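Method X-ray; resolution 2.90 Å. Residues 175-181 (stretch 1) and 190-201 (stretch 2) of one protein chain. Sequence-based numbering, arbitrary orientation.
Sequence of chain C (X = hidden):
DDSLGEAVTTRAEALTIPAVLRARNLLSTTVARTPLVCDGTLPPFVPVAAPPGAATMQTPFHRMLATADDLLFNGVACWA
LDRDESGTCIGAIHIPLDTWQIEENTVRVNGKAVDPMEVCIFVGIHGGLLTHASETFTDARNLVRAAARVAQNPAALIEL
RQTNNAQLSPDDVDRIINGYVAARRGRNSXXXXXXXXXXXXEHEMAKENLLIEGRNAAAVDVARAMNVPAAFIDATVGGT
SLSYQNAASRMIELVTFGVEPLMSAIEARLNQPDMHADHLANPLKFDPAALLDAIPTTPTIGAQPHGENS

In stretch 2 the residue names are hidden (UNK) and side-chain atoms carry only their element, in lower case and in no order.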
# COMPACT_ATOMS: atom_id res chain seq x y z
N ARG C 175 -5.33 43.77 35.27
CA ARG C 175 -5.96 42.68 36.01
C ARG C 175 -6.28 41.45 35.18
O ARG C 175 -6.00 40.35 35.62
CB ARG C 175 -7.26 43.14 36.65
CG ARG C 175 -7.24 43.20 38.16
CD ARG C 175 -8.12 44.33 38.62
NE ARG C 175 -7.86 44.65 40.03
CZ ARG C 175 -8.06 45.85 40.59
NH1 ARG C 175 -8.50 46.87 39.84
NH2 ARG C 175 -7.82 46.04 41.90
N ILE C 176 -6.91 41.61 34.02
CA ILE C 176 -7.32 40.43 33.26
C ILE C 176 -6.12 39.86 32.55
O ILE C 176 -6.08 38.64 32.32
CB ILE C 176 -8.52 40.61 32.24
CG1 ILE C 176 -8.24 41.67 31.18
CG2 ILE C 176 -9.93 40.95 32.97
CD1 ILE C 176 -9.56 42.06 30.40
N ILE C 177 -5.15 40.73 32.22
CA ILE C 177 -3.93 40.24 31.58
C ILE C 177 -3.25 39.35 32.54
O ILE C 177 -2.74 38.32 32.17
CB ILE C 177 -2.95 41.33 31.25
CG1 ILE C 177 -3.44 42.15 30.08
CG2 ILE C 177 -1.63 40.77 30.85
CD1 ILE C 177 -2.36 43.01 29.44
N ASN C 178 -3.24 39.73 33.80
CA ASN C 178 -2.58 38.91 34.81
C ASN C 178 -3.25 37.60 35.05
O ASN C 178 -2.58 36.61 35.26
CB ASN C 178 -2.53 39.65 36.13
CG ASN C 178 -1.51 40.78 36.14
OD1 ASN C 178 -0.81 41.07 35.14
ND2 ASN C 178 -1.43 41.46 37.27
N GLY C 179 -4.57 37.60 35.07
CA GLY C 179 -5.30 36.36 35.24
C GLY C 179 -5.02 35.35 34.13
O GLY C 179 -4.92 34.15 34.37
N TYR C 180 -4.92 35.83 32.90
CA TYR C 180 -4.54 34.95 31.79
C TYR C 180 -3.10 34.53 31.87
O TYR C 180 -2.76 33.43 31.53
CB TYR C 180 -4.79 35.62 30.44
CG TYR C 180 -6.22 35.45 30.10
CD1 TYR C 180 -6.77 34.19 30.01
CD2 TYR C 180 -7.06 36.52 29.96
CE1 TYR C 180 -8.10 34.01 29.78
CE2 TYR C 180 -8.38 36.33 29.70
CZ TYR C 180 -8.89 35.09 29.62
OH TYR C 180 -10.21 34.95 29.36
N VAL C 181 -2.26 35.44 32.30
CA VAL C 181 -0.87 35.12 32.43
C VAL C 181 -0.76 33.98 33.45
O VAL C 181 0.05 33.07 33.30
CB VAL C 181 -0.04 36.38 32.86
CG1 VAL C 181 0.50 36.21 34.29
CG2 VAL C 181 1.09 36.57 31.93
N UNK C 190 -5.55 26.42 34.19
CA UNK C 190 -5.66 26.96 32.84
C UNK C 190 -6.87 27.81 32.61
O UNK C 190 -7.16 28.16 31.48
N UNK C 191 -7.58 28.18 33.65
CA UNK C 191 -8.81 28.92 33.48
C UNK C 191 -8.56 30.39 33.71
O UNK C 191 -7.84 30.80 34.63
c UNK C 191 -10.14 26.93 34.10
c UNK C 191 -9.86 28.37 34.44
c UNK C 191 -11.15 29.18 34.41
N UNK C 192 -9.14 31.20 32.83
CA UNK C 192 -8.96 32.66 32.87
C UNK C 192 -10.30 33.32 32.66
O UNK C 192 -11.27 32.65 32.25
N UNK C 193 -10.39 34.61 32.94
CA UNK C 193 -11.64 35.30 32.83
C UNK C 193 -11.48 36.48 31.87
O UNK C 193 -10.49 37.21 31.93
c UNK C 193 -12.11 35.74 34.21
c UNK C 193 -15.74 36.59 34.03
c UNK C 193 -14.50 38.62 34.18
c UNK C 193 -13.33 37.90 34.25
c UNK C 193 -15.71 37.97 34.08
c UNK C 193 -13.35 36.52 34.18
c UNK C 193 -14.56 35.88 34.06
N UNK C 194 -12.50 36.65 31.03
CA UNK C 194 -12.60 37.75 30.08
C UNK C 194 -13.79 38.56 30.44
O UNK C 194 -14.92 38.11 30.29
o UNK C 194 -11.56 37.05 28.04
c UNK C 194 -12.81 37.25 28.66
N UNK C 195 -13.51 39.79 30.86
CA UNK C 195 -14.47 40.77 31.26
C UNK C 195 -15.26 41.12 30.03
O UNK C 195 -14.96 40.70 28.97
o UNK C 195 -13.64 42.95 30.72
c UNK C 195 -13.76 42.01 31.78
N UNK C 196 -16.28 41.93 30.17
CA UNK C 196 -17.25 42.05 29.13
C UNK C 196 -16.73 42.73 27.91
O UNK C 196 -16.09 43.78 27.97
c UNK C 196 -18.44 42.83 29.61
o UNK C 196 -19.16 43.30 28.48
N UNK C 197 -17.04 42.11 26.78
CA UNK C 197 -16.68 42.62 25.47
C UNK C 197 -15.29 42.22 25.02
O UNK C 197 -14.90 42.48 23.87
N UNK C 198 -14.53 41.60 25.92
CA UNK C 198 -13.13 41.22 25.71
C UNK C 198 -13.13 39.80 25.27
O UNK C 198 -13.93 39.03 25.73
c UNK C 198 -10.86 41.51 26.82
c UNK C 198 -12.35 41.31 27.00
c UNK C 198 -10.15 40.47 27.65
c UNK C 198 -10.40 42.95 27.20
N UNK C 199 -12.27 39.46 24.33
CA UNK C 199 -12.24 38.12 23.74
C UNK C 199 -10.80 37.67 23.61
O UNK C 199 -9.95 38.46 23.19
o UNK C 199 -16.10 38.62 20.67
o UNK C 199 -14.11 38.35 19.78
c UNK C 199 -14.27 38.52 22.24
c UNK C 199 -14.86 38.48 20.79
c UNK C 199 -12.83 38.13 22.33
N UNK C 200 -10.50 36.41 23.93
CA UNK C 200 -9.16 35.93 23.64
C UNK C 200 -9.13 35.27 22.30
O UNK C 200 -10.07 34.56 21.94
c UNK C 200 -8.69 33.62 24.23
c UNK C 200 -9.06 35.25 26.08
c UNK C 200 -8.53 34.99 24.67
N UNK C 201 -8.05 35.56 21.57
CA UNK C 201 -7.78 34.97 20.27
C UNK C 201 -6.38 34.43 20.25
O UNK C 201 -5.45 35.09 20.68
n UNK C 201 -10.09 36.40 17.92
c UNK C 201 -7.94 35.99 19.17
c UNK C 201 -9.32 36.54 19.06
c UNK C 201 -11.26 36.96 18.10
n UNK C 201 -11.29 37.49 19.31
c UNK C 201 -10.08 37.24 19.93

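Position 190 has no side-chain atoms, and its phi of 82° by itself favours glycine. It is Gly190, and it does not touch the helix.

Position 191 has three carbons, one carrying the other two. This is Val191. Its CB points away from the helix, and its side chain makes no close contact with it.

Position 192 again has no side-chain atoms. Its CA lies 3.5 Å from Tyr180 CE1. An ideal CB here would fall 2.2 Å from Tyr180 CE1, a clash. It is Gly192.

Position 193 has one carbon followed by a ring of six carbons, with no oxygen. This is Phe193. The CB points away from the helix, so the backbone makes the close contacts: Phe193 O is 3.2 Å from Tyr180 CE2 and 3.9 Å from Ile176 CG2.

Position 194 has one carbon and one oxygen. The oxygen lies 2.8 Å from Tyr180 OH, at the edge of the tyrosine ring. A single unbranched hydroxyl makes this Ser194. Tyr180 OH donates a hydrogen bond to Ser194 OG, although the place of Tyr180 OH is less sure.

Position 195 also has one carbon and one oxygen. Its CB is 4.1 Å from Ile176 CG2. It is Ser195, and it opens a type II turn.

Position 196 has the same two atoms and lies out of reach of the helix. It is Ser196.

Position 197 has no side-chain atoms and a phi of 86°, which favours glycine. It is Gly197, in the turn.

Position 198 has four carbons, forked at the second. One branch end lies 3.2 Å from Ile176 CD1. It is Leu198, and that atom is CD2. Leu198 N bonds to Ser195 O at 3.2 Å, closing the turn.

Position 199 has three carbons, the third carrying two oxygens. It is Glu199, with CB pointing away from the helix.

Position 200 has one carbon carrying two more. One of these is 3.5 Å from Tyr180 OH. It is Val200, and the atom is CG1.

Position 201 has one carbon, then a five-membered ring of three carbons and two nitrogens. It is His201. His201 NE2 donates a hydrogen bond to Glu199 OE1 at 3.0 Å; neither side chain contacts the helix.

The helix runs nearly antiparallel to strand 191-194, at 161°. Tyr180 and Ile176 provide most of the helix side of the contact. The tyrosine ring comes close to Gly192, where a CB would clash with it, and its hydroxyl bonds to Ser194. Leu198 and Val200 point their CB toward the helix and add apolar surface.

Stretch 2 190-201: GVGFSSSGLEVH
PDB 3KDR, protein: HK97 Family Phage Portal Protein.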